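Local coordinates for protein HIRA (Homo sapiens, PDB 5YJE) that acts as a histone chaperone, cooperating with ASF1A to promote replication-independent chromatin assembly and helping to repress histone genes during the cell cycle, at residues B[204-207]-B[212-215]; B[242-247]-B[278-283]. All blocks are in the same frame, centred on the assembly; numbering follows the deposited sequence.

Overall arrangement
Both contacts belong to the C-terminal part of HIRA, within the TUP1-like enhancer of split family region. Contact 1 pairs the last two strands of a four-stranded antiparallel sheet. Contact 2 sets the short helix 243-247 against the long helix 266-286. Their centres are about 11 Å apart. V215 joins them: its backbone O lies 3.6 Å from L244 CD1 and 3.7 Å from A283 CB. The chain runs from strand 211-217 to helix 243-247, so contact 1 closes before contact 2 opens. Both contacts also touch a second subunit of the three-chain assembly, and trimerization is required for the functional activity of the HIRA complex.

Contact 1 (B[204-207]-B[212-215]); sequences CFNP and WNLV
F205 presents the edge of its ring to the face of the W212 indole. This is a T-shaped stack, with the planes at 80° and the F205 ring centroid 5.1 Å from that of the five-membered ring. The CG of F205 is anti to the backbone N (chi1 -168°), which brings the ring edge over the indole. There F205 CD1 sits over the middle, 3.7 Å from W212 CE2. F205 CB lies over the six-membered ring in a CH-pi contact, 3.7 Å from W212 CZ3. The indole NE1 is hydrogen-bonded to S170 O, which helps fix its rotation. A leucine in place of W212 would probably leave the F205 edge without an aromatic face and S170 O without this donor.

C204 and N213 form the neighbouring hydrogen-bonded antiparallel pair. C204 N donates to N213 O at 2.9 Å, and N213 N returns a bond to C204 O at 2.8 Å and 163°. C204 SG leaves the sheet on the face away from the rings and meets V215 CG1 at 3.7 Å; T286 and L287 also touch C204 there. N206 is tied elsewhere, its OD1 to L209 N and its ND2 to T286 O.

The sheet continues through W212 and N213 into a strand of a second subunit. The arrangement is a beta hairpin closing a four-stranded antiparallel sheet, consistent with a blade of a beta-propeller, the fold class of this family region.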
loop_
_atom_site.group_PDB
_atom_site.type_symbol
_atom_site.label_atom_id
_atom_site.label_comp_id
_atom_site.label_asym_id
_atom_site.label_seq_id
_atom_site.Cartn_x
_atom_site.Cartn_y
_atom_site.Cartn_z
ATOM N N CYS B 204 -0.957 18.296 -6.144
ATOM C CA CYS B 204 0.143 17.382 -5.971
ATOM C C CYS B 204 -0.428 16.074 -5.445
ATOM O O CYS B 204 -1.519 16.057 -4.853
ATOM C CB CYS B 204 1.193 17.962 -5.030
ATOM S SG CYS B 204 0.790 17.684 -3.336
ATOM N N PHE B 205 0.284 14.973 -5.698
ATOM C CA PHE B 205 -0.141 13.673 -5.197
ATOM C C PHE B 205 0.635 13.358 -3.923
ATOM O O PHE B 205 1.869 13.328 -3.930
ATOM C CB PHE B 205 0.044 12.555 -6.226
ATOM C CG PHE B 205 -0.659 11.291 -5.829
ATOM C CD1 PHE B 205 -1.979 11.081 -6.171
ATOM C CD2 PHE B 205 -0.019 10.350 -5.040
ATOM C CE1 PHE B 205 -2.653 9.923 -5.750
ATOM C CE2 PHE B 205 -0.674 9.207 -4.637
ATOM C CZ PHE B 205 -1.999 8.995 -4.989
ATOM N N ASN B 206 -0.084 13.129 -2.831
ATOM C CA ASN B 206 0.574 12.771 -1.594
ATOM C C ASN B 206 0.649 11.257 -1.508
ATOM O O ASN B 206 -0.391 10.595 -1.603
ATOM C CB ASN B 206 -0.163 13.339 -0.388
ATOM C CG ASN B 206 0.636 13.170 0.903
ATOM O OD1 ASN B 206 0.282 12.365 1.760
ATOM N ND2 ASN B 206 1.754 13.894 1.012
ATOM N N PRO B 207 1.839 10.669 -1.375
ATOM C CA PRO B 207 1.915 9.195 -1.403
ATOM C C PRO B 207 1.365 8.543 -0.149
ATOM O O PRO B 207 0.737 7.483 -0.238
ATOM C CB PRO B 207 3.416 8.920 -1.602
ATOM C CG PRO B 207 3.978 10.187 -2.173
ATOM C CD PRO B 207 3.167 11.293 -1.486
ATOM N N TRP B 212 -4.816 13.089 -4.585
ATOM C CA TRP B 212 -4.599 14.394 -5.182
ATOM C C TRP B 212 -5.005 15.476 -4.186
ATOM O O TRP B 212 -6.110 15.442 -3.627
ATOM C CB TRP B 212 -5.403 14.502 -6.459
ATOM C CG TRP B 212 -4.821 13.657 -7.531
ATOM C CD1 TRP B 212 -5.373 12.544 -8.091
ATOM C CD2 TRP B 212 -3.546 13.844 -8.166
ATOM N NE1 TRP B 212 -4.526 12.033 -9.050
ATOM C CE2 TRP B 212 -3.399 12.811 -9.113
ATOM C CE3 TRP B 212 -2.514 14.787 -8.022
ATOM C CZ2 TRP B 212 -2.262 12.692 -9.921
ATOM C CZ3 TRP B 212 -1.397 14.680 -8.823
ATOM C CH2 TRP B 212 -1.278 13.632 -9.768
ATOM N N ASN B 213 -4.097 16.421 -3.944
ATOM C CA ASN B 213 -4.323 17.512 -3.010
ATOM C C ASN B 213 -4.132 18.854 -3.692
ATOM O O ASN B 213 -3.120 19.081 -4.359
ATOM C CB ASN B 213 -3.394 17.432 -1.805
ATOM C CG ASN B 213 -3.538 16.136 -1.060
ATOM O OD1 ASN B 213 -2.692 15.252 -1.167
ATOM N ND2 ASN B 213 -4.636 15.994 -0.330
ATOM N N LEU B 214 -5.091 19.752 -3.482
ATOM C CA LEU B 214 -5.013 21.131 -3.950
ATOM C C LEU B 214 -4.089 21.923 -3.034
ATOM O O LEU B 214 -4.440 22.217 -1.891
ATOM C CB LEU B 214 -6.404 21.753 -3.975
ATOM C CG LEU B 214 -6.443 23.167 -4.528
ATOM C CD1 LEU B 214 -6.199 23.146 -6.050
ATOM C CD2 LEU B 214 -7.771 23.811 -4.170
ATOM N N VAL B 215 -2.912 22.285 -3.535
ATOM C CA VAL B 215 -1.914 22.999 -2.751
ATOM C C VAL B 215 -1.760 24.436 -3.194
ATOM O O VAL B 215 -0.942 25.163 -2.625
ATOM C CB VAL B 215 -0.549 22.283 -2.810
ATOM C CG1 VAL B 215 -0.690 20.894 -2.270
ATOM C CG2 VAL B 215 -0.020 22.241 -4.261
#

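Contact 2 (B[242-247]-B[278-283]); sequences GPLAII and ENQVAA
A283, whose methyl meets L244, has its backbone N bonded to N279 O at 2.8 Å. This ordinary helical bond belongs to helix 266-286 and helps set the place where A283 CB projects toward helix 243-247. L244 is the residue that answers it. No hydrogen bond crosses between the two segments, so the contact rests on packing.

The two methyls of L244 have different tasks. CD1 touches A283 CB at 3.5 Å. CD2 lies beside the preceding turn, 3.7 Å from Q280 O and 3.9 Å from Q280 NE2. A chi1 of -170° swings the L244 branch away from its own backbone N and extends it across to the longer helix. The small side chain of A283, a single methyl, is consistent with the close approach of L244 CD2 to Q280 O.

The Q280 side chain bends at its second torsion (chi2 -57°). This fold brings the amide to the flank of L244, although the CB of Q280 does not point that way. The polar end is held from outside the two segments: Q280 OE1 accepts a hydrogen bond from Q248 NE2. W296 of helix 290-307 packs on both L244 and Q280. A283 also touches V215 of strand 211-217.

The three touching residues are buried. L244 of the short helix packs on A283 and Q280 of helix 266-286. The single turn that begins after the N-cap residue G242 is thus laid against the long helix at the junction between the antiparallel sheets and the helical C-terminal part of the chain.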
loop_
_atom_site.group_PDB
_atom_site.type_symbol
_atom_site.label_atom_id
_atom_site.label_comp_id
_atom_site.label_asym_id
_atom_site.label_seq_id
_atom_site.Cartn_x
_atom_site.Cartn_y
_atom_site.Cartn_z
ATOM N N GLY B 242 11.995 26.941 -2.667
ATOM C CA GLY B 242 11.210 25.786 -2.288
ATOM C C GLY B 242 10.136 25.433 -3.303
ATOM O O GLY B 242 9.778 26.232 -4.172
ATOM N N PRO B 243 9.591 24.219 -3.207
ATOM C CA PRO B 243 8.541 23.814 -4.152
ATOM C C PRO B 243 7.329 24.734 -4.094
ATOM O O PRO B 243 7.058 25.393 -5.100
ATOM C CB PRO B 243 8.196 22.380 -3.713
ATOM C CG PRO B 243 9.359 21.933 -2.889
ATOM C CD PRO B 243 9.893 23.160 -2.225
ATOM N N LEU B 244 6.623 24.817 -2.949
ATOM C CA LEU B 244 5.419 25.638 -2.795
ATOM C C LEU B 244 5.613 27.051 -3.336
ATOM O O LEU B 244 4.750 27.584 -4.047
ATOM C CB LEU B 244 4.995 25.712 -1.320
ATOM C CG LEU B 244 3.629 26.338 -0.986
ATOM C CD1 LEU B 244 2.481 25.513 -1.533
ATOM C CD2 LEU B 244 3.464 26.527 0.511
ATOM N N ALA B 245 6.755 27.653 -3.003
ATOM C CA ALA B 245 7.086 28.952 -3.571
ATOM C C ALA B 245 7.091 28.901 -5.096
ATOM O O ALA B 245 6.566 29.808 -5.752
ATOM C CB ALA B 245 8.432 29.435 -3.031
ATOM N N ILE B 246 7.648 27.837 -5.683
ATOM C CA ILE B 246 7.667 27.736 -7.141
ATOM C C ILE B 246 6.253 27.571 -7.690
ATOM O O ILE B 246 5.855 28.285 -8.620
ATOM C CB ILE B 246 8.610 26.603 -7.600
ATOM C CG1 ILE B 246 10.078 27.035 -7.448
ATOM C CG2 ILE B 246 8.330 26.205 -9.052
ATOM C CD1 ILE B 246 11.044 25.898 -7.170
ATOM N N ILE B 247 5.466 26.655 -7.107
ATOM C CA ILE B 247 4.116 26.369 -7.606
ATOM C C ILE B 247 3.227 27.600 -7.557
ATOM O O ILE B 247 2.439 27.845 -8.479
ATOM C CB ILE B 247 3.485 25.197 -6.833
ATOM C CG1 ILE B 247 4.167 23.879 -7.148
ATOM C CG2 ILE B 247 2.038 25.112 -7.073
ATOM C CD1 ILE B 247 5.253 23.551 -6.233
ATOM N N GLU B 278 -3.152 28.527 7.368
ATOM C CA GLU B 278 -3.339 27.091 7.542
ATOM C C GLU B 278 -3.205 26.355 6.207
ATOM O O GLU B 278 -2.632 25.269 6.147
ATOM C CB GLU B 278 -4.697 26.820 8.200
ATOM C CG GLU B 278 -4.745 27.179 9.680
ATOM C CD GLU B 278 -6.167 27.180 10.292
ATOM O OE1 GLU B 278 -6.290 27.560 11.476
ATOM O OE2 GLU B 278 -7.156 26.800 9.608
ATOM N N ASN B 279 -3.739 26.933 5.136
ATOM C CA ASN B 279 -3.563 26.391 3.795
ATOM C C ASN B 279 -2.086 26.293 3.428
ATOM O O ASN B 279 -1.644 25.277 2.892
ATOM C CB ASN B 279 -4.293 27.264 2.774
ATOM C CG ASN B 279 -5.786 26.962 2.691
ATOM O OD1 ASN B 279 -6.222 25.850 2.993
ATOM N ND2 ASN B 279 -6.576 27.955 2.266
ATOM N N GLN B 280 -1.312 27.346 3.706
ATOM C CA GLN B 280 0.124 27.340 3.412
ATOM C C GLN B 280 0.847 26.247 4.185
ATOM O O GLN B 280 1.664 25.509 3.622
ATOM C CB GLN B 280 0.742 28.702 3.746
ATOM C CG GLN B 280 0.329 29.832 2.836
ATOM C CD GLN B 280 0.640 29.524 1.381
ATOM O OE1 GLN B 280 -0.119 28.822 0.719
ATOM N NE2 GLN B 280 1.765 30.044 0.877
ATOM N N VAL B 281 0.573 26.150 5.489
ATOM C CA VAL B 281 1.212 25.134 6.324
ATOM C C VAL B 281 0.876 23.738 5.800
ATOM O O VAL B 281 1.761 22.898 5.581
ATOM C CB VAL B 281 0.783 25.321 7.798
ATOM C CG1 VAL B 281 1.309 24.206 8.700
ATOM C CG2 VAL B 281 1.230 26.690 8.332
ATOM N N ALA B 282 -0.416 23.488 5.570
ATOM C CA ALA B 282 -0.857 22.199 5.069
ATOM C C ALA B 282 -0.242 21.898 3.703
ATOM O O ALA B 282 0.131 20.759 3.417
ATOM C CB ALA B 282 -2.379 22.180 4.984
ATOM N N ALA B 283 -0.151 22.907 2.843
ATOM C CA ALA B 283 0.381 22.699 1.513
ATOM C C ALA B 283 1.846 22.320 1.598
ATOM O O ALA B 283 2.312 21.434 0.870
ATOM C CB ALA B 283 0.183 23.957 0.667
#